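Local coordinates for protection of telomeres protein 1 (Schizosaccharomyces pombe, PDB 7CUI) that binds single-stranded telomeric DNA, protects the 3' overhang at chromosome ends and regulates telomerase and telomere length, at residues Arg54-Phe68 with Val79-Asn91. Residues are numbered along the deposited sequence; the frame is centred on the assembly and turned at random.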
loop_
_atom_site.group_PDB
_atom_site.type_symbol
_atom_site.label_atom_id
_atom_site.label_comp_id
_atom_site.label_asym_id
_atom_site.label_seq_id
_atom_site.Cartn_x
_atom_site.Cartn_y
_atom_site.Cartn_z
ATOM N N ARG A 54 7.268 -10.502 4.528
ATOM C CA ARG A 54 8.116 -9.685 5.378
ATOM C C ARG A 54 8.845 -8.700 4.472
ATOM O O ARG A 54 9.609 -9.111 3.595
ATOM C CB ARG A 54 9.095 -10.547 6.182
ATOM C CG ARG A 54 9.757 -9.800 7.330
ATOM C CD ARG A 54 10.588 -10.677 8.241
ATOM N NE ARG A 54 9.851 -11.848 8.700
ATOM C CZ ARG A 54 9.523 -12.097 9.962
ATOM N NH1 ARG A 54 9.872 -11.256 10.920
ATOM N NH2 ARG A 54 8.853 -13.195 10.262
ATOM N N VAL A 55 8.607 -7.403 4.702
ATOM C CA VAL A 55 8.733 -6.445 3.617
ATOM C C VAL A 55 9.287 -5.107 4.112
ATOM O O VAL A 55 9.314 -4.826 5.311
ATOM C CB VAL A 55 7.380 -6.321 2.885
ATOM C CG1 VAL A 55 6.604 -5.057 3.230
ATOM C CG2 VAL A 55 7.525 -6.513 1.388
ATOM N N GLN A 56 9.735 -4.296 3.147
ATOM C CA GLN A 56 10.298 -2.971 3.339
ATOM C C GLN A 56 9.648 -2.059 2.303
ATOM O O GLN A 56 9.451 -2.475 1.164
ATOM C CB GLN A 56 11.783 -3.045 2.993
ATOM C CG GLN A 56 12.710 -2.377 3.989
ATOM C CD GLN A 56 14.155 -2.495 3.563
ATOM O OE1 GLN A 56 14.488 -3.146 2.570
ATOM N NE2 GLN A 56 15.030 -1.850 4.318
ATOM N N VAL A 57 9.309 -0.820 2.686
ATOM C CA VAL A 57 8.737 0.107 1.721
ATOM C C VAL A 57 9.870 0.787 0.961
ATOM O O VAL A 57 10.821 1.286 1.566
ATOM C CB VAL A 57 7.795 1.151 2.348
ATOM C CG1 VAL A 57 7.191 2.054 1.279
ATOM C CG2 VAL A 57 6.693 0.513 3.179
ATOM N N VAL A 58 9.717 0.842 -0.365
ATOM C CA VAL A 58 10.787 1.261 -1.252
ATOM C C VAL A 58 10.338 2.455 -2.097
ATOM O O VAL A 58 11.173 3.198 -2.612
ATOM C CB VAL A 58 11.274 0.051 -2.077
ATOM C CG1 VAL A 58 11.661 0.402 -3.520
ATOM C CG2 VAL A 58 12.403 -0.676 -1.353
ATOM N N ASP A 59 9.017 2.644 -2.213
ATOM C CA ASP A 59 8.424 3.735 -2.974
ATOM C C ASP A 59 6.938 3.811 -2.618
ATOM O O ASP A 59 6.418 2.904 -1.968
ATOM C CB ASP A 59 8.654 3.549 -4.480
ATOM C CG ASP A 59 8.538 4.825 -5.299
ATOM O OD1 ASP A 59 8.053 5.828 -4.758
ATOM O OD2 ASP A 59 8.942 4.805 -6.474
ATOM N N PHE A 60 6.260 4.890 -3.040
ATOM C CA PHE A 60 4.821 5.015 -2.842
ATOM C C PHE A 60 4.194 5.961 -3.868
ATOM O O PHE A 60 4.888 6.758 -4.503
ATOM C CB PHE A 60 4.496 5.451 -1.410
ATOM C CG PHE A 60 5.025 6.810 -1.022
ATOM C CD1 PHE A 60 4.399 7.970 -1.461
ATOM C CD2 PHE A 60 6.143 6.928 -0.210
ATOM C CE1 PHE A 60 4.882 9.219 -1.101
ATOM C CE2 PHE A 60 6.627 8.176 0.155
ATOM C CZ PHE A 60 5.998 9.319 -0.294
ATOM N N TRP A 61 2.860 5.864 -3.989
ATOM C CA TRP A 61 2.050 6.655 -4.903
ATOM C C TRP A 61 0.722 7.015 -4.236
ATOM O O TRP A 61 0.117 6.167 -3.576
ATOM C CB TRP A 61 1.816 5.890 -6.211
ATOM C CG TRP A 61 1.565 6.822 -7.354
ATOM C CD1 TRP A 61 2.508 7.384 -8.168
ATOM C CD2 TRP A 61 0.298 7.365 -7.775
ATOM N NE1 TRP A 61 1.920 8.219 -9.081
ATOM C CE2 TRP A 61 0.567 8.229 -8.864
ATOM C CE3 TRP A 61 -1.023 7.217 -7.340
ATOM C CZ2 TRP A 61 -0.441 8.932 -9.523
ATOM C CZ3 TRP A 61 -2.022 7.908 -7.994
ATOM C CH2 TRP A 61 -1.732 8.749 -9.074
ATOM N N PRO A 62 0.210 8.264 -4.370
ATOM C CA PRO A 62 0.895 9.340 -5.089
ATOM C C PRO A 62 2.015 9.998 -4.282
ATOM O O PRO A 62 2.210 9.694 -3.106
ATOM C CB PRO A 62 -0.238 10.334 -5.403
ATOM C CG PRO A 62 -1.290 10.102 -4.336
ATOM C CD PRO A 62 -1.094 8.688 -3.834
ATOM N N LYS A 63 2.754 10.905 -4.927
ATOM C CA LYS A 63 3.946 11.474 -4.324
ATOM C C LYS A 63 3.597 12.496 -3.245
ATOM O O LYS A 63 4.358 12.643 -2.293
ATOM C CB LYS A 63 4.869 12.052 -5.395
ATOM C CG LYS A 63 5.384 11.039 -6.404
ATOM C CD LYS A 63 6.134 9.882 -5.773
ATOM C CE LYS A 63 6.709 8.952 -6.819
ATOM N NZ LYS A 63 6.571 7.537 -6.412
ATOM N N SER A 64 2.470 13.206 -3.401
ATOM C CA SER A 64 1.995 14.119 -2.370
ATOM C C SER A 64 1.087 13.373 -1.411
ATOM O O SER A 64 0.119 12.754 -1.846
ATOM C CB SER A 64 1.231 15.274 -2.930
ATOM O OG SER A 64 2.043 16.001 -3.819
ATOM N N LEU A 65 1.378 13.498 -0.112
ATOM C CA LEU A 65 0.501 12.983 0.927
ATOM C C LEU A 65 -0.818 13.748 0.891
ATOM O O LEU A 65 -1.836 13.282 1.399
ATOM C CB LEU A 65 1.193 13.128 2.285
ATOM C CG LEU A 65 2.455 12.289 2.466
ATOM C CD1 LEU A 65 2.741 12.074 3.942
ATOM C CD2 LEU A 65 2.314 10.944 1.773
ATOM N N THR A 66 -0.778 14.915 0.248
ATOM C CA THR A 66 -1.934 15.772 0.054
ATOM C C THR A 66 -2.976 15.066 -0.812
ATOM O O THR A 66 -4.151 15.435 -0.798
ATOM C CB THR A 66 -1.438 17.127 -0.448
ATOM O OG1 THR A 66 -1.436 17.922 0.736
ATOM C CG2 THR A 66 -2.297 17.742 -1.525
ATOM N N GLN A 67 -2.541 14.030 -1.537
ATOM C CA GLN A 67 -3.403 13.345 -2.484
ATOM C C GLN A 67 -3.677 11.920 -2.008
ATOM O O GLN A 67 -4.129 11.083 -2.785
ATOM C CB GLN A 67 -2.789 13.383 -3.887
ATOM C CG GLN A 67 -2.594 14.792 -4.430
ATOM C CD GLN A 67 -2.107 14.839 -5.859
ATOM O OE1 GLN A 67 -1.168 15.560 -6.188
ATOM N NE2 GLN A 67 -2.755 14.084 -6.732
ATOM N N PHE A 68 -3.429 11.656 -0.718
ATOM C CA PHE A 68 -3.589 10.317 -0.169
ATOM C C PHE A 68 -5.058 9.966 0.070
ATOM O O PHE A 68 -5.375 8.807 0.316
ATOM C CB PHE A 68 -2.738 10.136 1.089
ATOM C CG PHE A 68 -1.432 9.416 0.868
ATOM C CD1 PHE A 68 -0.646 9.681 -0.250
ATOM C CD2 PHE A 68 -0.978 8.480 1.790
ATOM C CE1 PHE A 68 0.557 9.015 -0.444
ATOM C CE2 PHE A 68 0.225 7.817 1.595
ATOM C CZ PHE A 68 0.991 8.086 0.480
ATOM N N VAL A 79 -12.120 9.068 0.351
ATOM C CA VAL A 79 -11.653 7.771 0.817
ATOM C C VAL A 79 -10.139 7.704 0.669
ATOM O O VAL A 79 -9.571 8.359 -0.207
ATOM C CB VAL A 79 -12.319 6.580 0.094
ATOM C CG1 VAL A 79 -13.783 6.415 0.476
ATOM C CG2 VAL A 79 -12.127 6.626 -1.417
ATOM N N TRP A 80 -9.516 6.895 1.536
ATOM C CA TRP A 80 -8.096 6.602 1.444
ATOM C C TRP A 80 -7.834 5.803 0.175
ATOM O O TRP A 80 -8.531 4.831 -0.108
ATOM C CB TRP A 80 -7.610 5.802 2.658
ATOM C CG TRP A 80 -7.678 6.511 3.976
ATOM C CD1 TRP A 80 -8.344 6.093 5.092
ATOM C CD2 TRP A 80 -7.039 7.751 4.330
ATOM N NE1 TRP A 80 -8.176 6.992 6.111
ATOM C CE2 TRP A 80 -7.382 8.020 5.674
ATOM C CE3 TRP A 80 -6.222 8.662 3.647
ATOM C CZ2 TRP A 80 -6.922 9.152 6.347
ATOM C CZ3 TRP A 80 -5.778 9.786 4.309
ATOM C CH2 TRP A 80 -6.126 10.026 5.640
HETATM N N MSE A 81 -6.813 6.222 -0.573
HETATM C CA MSE A 81 -6.309 5.423 -1.674
HETATM C C MSE A 81 -4.867 5.816 -1.981
HETATM O O MSE A 81 -4.591 6.927 -2.428
HETATM C CB MSE A 81 -7.217 5.545 -2.901
HETATM C CG MSE A 81 -6.796 4.632 -4.020
HETATM SE SE MSE A 81 -7.690 5.129 -5.683
HETATM C CE MSE A 81 -6.900 6.775 -6.414
ATOM N N PHE A 82 -3.955 4.878 -1.716
ATOM C CA PHE A 82 -2.542 5.038 -2.018
ATOM C C PHE A 82 -1.912 3.657 -2.170
ATOM O O PHE A 82 -2.522 2.650 -1.811
ATOM C CB PHE A 82 -1.843 5.887 -0.950
ATOM C CG PHE A 82 -2.002 5.400 0.470
ATOM C CD1 PHE A 82 -3.053 5.846 1.258
ATOM C CD2 PHE A 82 -1.095 4.505 1.028
ATOM C CE1 PHE A 82 -3.196 5.403 2.566
ATOM C CE2 PHE A 82 -1.239 4.066 2.338
ATOM C CZ PHE A 82 -2.289 4.519 3.108
ATOM N N ALA A 83 -0.693 3.625 -2.713
ATOM C CA ALA A 83 0.003 2.368 -2.933
ATOM C C ALA A 83 1.426 2.457 -2.387
ATOM O O ALA A 83 2.102 3.471 -2.554
ATOM C CB ALA A 83 -0.003 2.025 -4.401
ATOM N N LEU A 84 1.864 1.376 -1.735
ATOM C CA LEU A 84 3.240 1.253 -1.286
ATOM C C LEU A 84 3.941 0.244 -2.188
ATOM O O LEU A 84 3.456 -0.877 -2.339
ATOM C CB LEU A 84 3.241 0.734 0.154
ATOM C CG LEU A 84 2.440 1.537 1.174
ATOM C CD1 LEU A 84 2.607 0.935 2.562
ATOM C CD2 LEU A 84 2.883 2.991 1.175
ATOM N N LEU A 85 5.070 0.647 -2.785
ATOM C CA LEU A 85 5.919 -0.308 -3.477
ATOM C C LEU A 85 6.802 -1.002 -2.443
ATOM O O LEU A 85 7.662 -0.369 -1.836
ATOM C CB LEU A 85 6.766 0.413 -4.530
ATOM C CG LEU A 85 7.538 -0.503 -5.482
ATOM C CD1 LEU A 85 6.590 -1.348 -6.319
ATOM C CD2 LEU A 85 8.466 0.299 -6.378
ATOM N N VAL A 86 6.580 -2.302 -2.242
ATOM C CA VAL A 86 7.276 -3.014 -1.181
ATOM C C VAL A 86 8.322 -3.956 -1.780
ATOM O O VAL A 86 8.209 -4.361 -2.934
ATOM C CB VAL A 86 6.299 -3.741 -0.234
ATOM C CG1 VAL A 86 5.368 -2.772 0.479
ATOM C CG2 VAL A 86 5.511 -4.835 -0.939
ATOM N N ARG A 87 9.346 -4.289 -0.979
ATOM C CA ARG A 87 10.431 -5.165 -1.398
ATOM C C ARG A 87 10.702 -6.213 -0.321
ATOM O O ARG A 87 10.679 -5.919 0.873
ATOM C CB ARG A 87 11.676 -4.354 -1.776
ATOM C CG ARG A 87 12.985 -5.131 -1.764
ATOM C CD ARG A 87 13.965 -4.692 -2.838
ATOM N NE ARG A 87 14.258 -3.262 -2.830
ATOM C CZ ARG A 87 14.795 -2.575 -3.844
ATOM N NH1 ARG A 87 15.128 -3.179 -4.977
ATOM N NH2 ARG A 87 14.995 -1.273 -3.708
ATOM N N ASP A 88 10.995 -7.429 -0.791
ATOM C CA ASP A 88 11.079 -8.660 -0.022
ATOM C C ASP A 88 12.537 -9.116 -0.020
ATOM O O ASP A 88 13.370 -8.540 -0.719
ATOM C CB ASP A 88 10.171 -9.698 -0.690
ATOM C CG ASP A 88 9.986 -11.011 0.042
ATOM O OD1 ASP A 88 10.954 -11.789 0.087
ATOM O OD2 ASP A 88 8.862 -11.260 0.535
ATOM N N VAL A 89 12.824 -10.162 0.764
ATOM C CA VAL A 89 14.126 -10.812 0.834
ATOM C C VAL A 89 14.653 -11.136 -0.567
ATOM O O VAL A 89 15.863 -11.166 -0.780
ATOM C CB VAL A 89 14.059 -12.078 1.717
ATOM C CG1 VAL A 89 15.401 -12.782 1.817
ATOM C CG2 VAL A 89 13.527 -11.764 3.110
ATOM N N SER A 90 13.742 -11.367 -1.522
ATOM C CA SER A 90 14.107 -11.895 -2.827
ATOM C C SER A 90 14.358 -10.800 -3.868
ATOM O O SER A 90 14.393 -11.094 -5.059
ATOM C CB SER A 90 13.082 -12.895 -3.309
ATOM O OG SER A 90 11.785 -12.317 -3.371
ATOM N N ASN A 91 14.528 -9.547 -3.419
ATOM C CA ASN A 91 14.960 -8.433 -4.257
ATOM C C ASN A 91 13.985 -8.154 -5.400
ATOM O O ASN A 91 14.401 -7.708 -6.468
ATOM C CB ASN A 91 16.388 -8.612 -4.786
ATOM C CG ASN A 91 17.422 -7.920 -3.927
ATOM O OD1 ASN A 91 17.358 -7.979 -2.701
ATOM N ND2 ASN A 91 18.372 -7.249 -4.560
#
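Q56 pairs with R87, D59 with L85 and W61 with A83 in the antiparallel hairpin of strands 49-73 and 77-87, whose strand order is consistent with the OB-fold barrel, in the C-terminal part of the protein. A classic beta bulge interrupts the register: L85 O takes V58 N at 2.8 Å, nearly in line with its C=O bond, and D59 N more weakly at 3.3 Å. K63 NZ, bonded also to F60 O, forms a salt bridge with D59 OD1, and F60 N reaches the same oxygen from the same face of the carboxylate.

Beyond the cis peptide bond before P62, F68 lays its ring over F82. Its CB lies 4.4 Å from W80 CZ3, and CG is near F82 CD1 and CB. F68 CD1 and CE1 both face F82 CB. On the other side of the ring, F68 CD2 meets F82 CD1 at 3.4 Å, and F68 CE2 lies 3.5 Å from F82 CG; CZ ends 3.9 Å from F82 CB. The rings form an offset stack with planes 12° apart. The backbone places F82 CB over the centre of the F68 ring in a CH-pi contact, and chi1 (55°), with CG between the backbone N and the carbonyl carbon, turns the F82 ring into the stack. L65 CD2 covers the opposite face, and L131 and W135 of helix 121-135 also touch F68. Replacing F68 by alanine is likely to leave F82 without its stacking partner and to open a gap between L65 and F82. The backbone O of F68 accepts M81 N at 3.1 Å while lying in plane at the edge of the W80 indole, beside CE3.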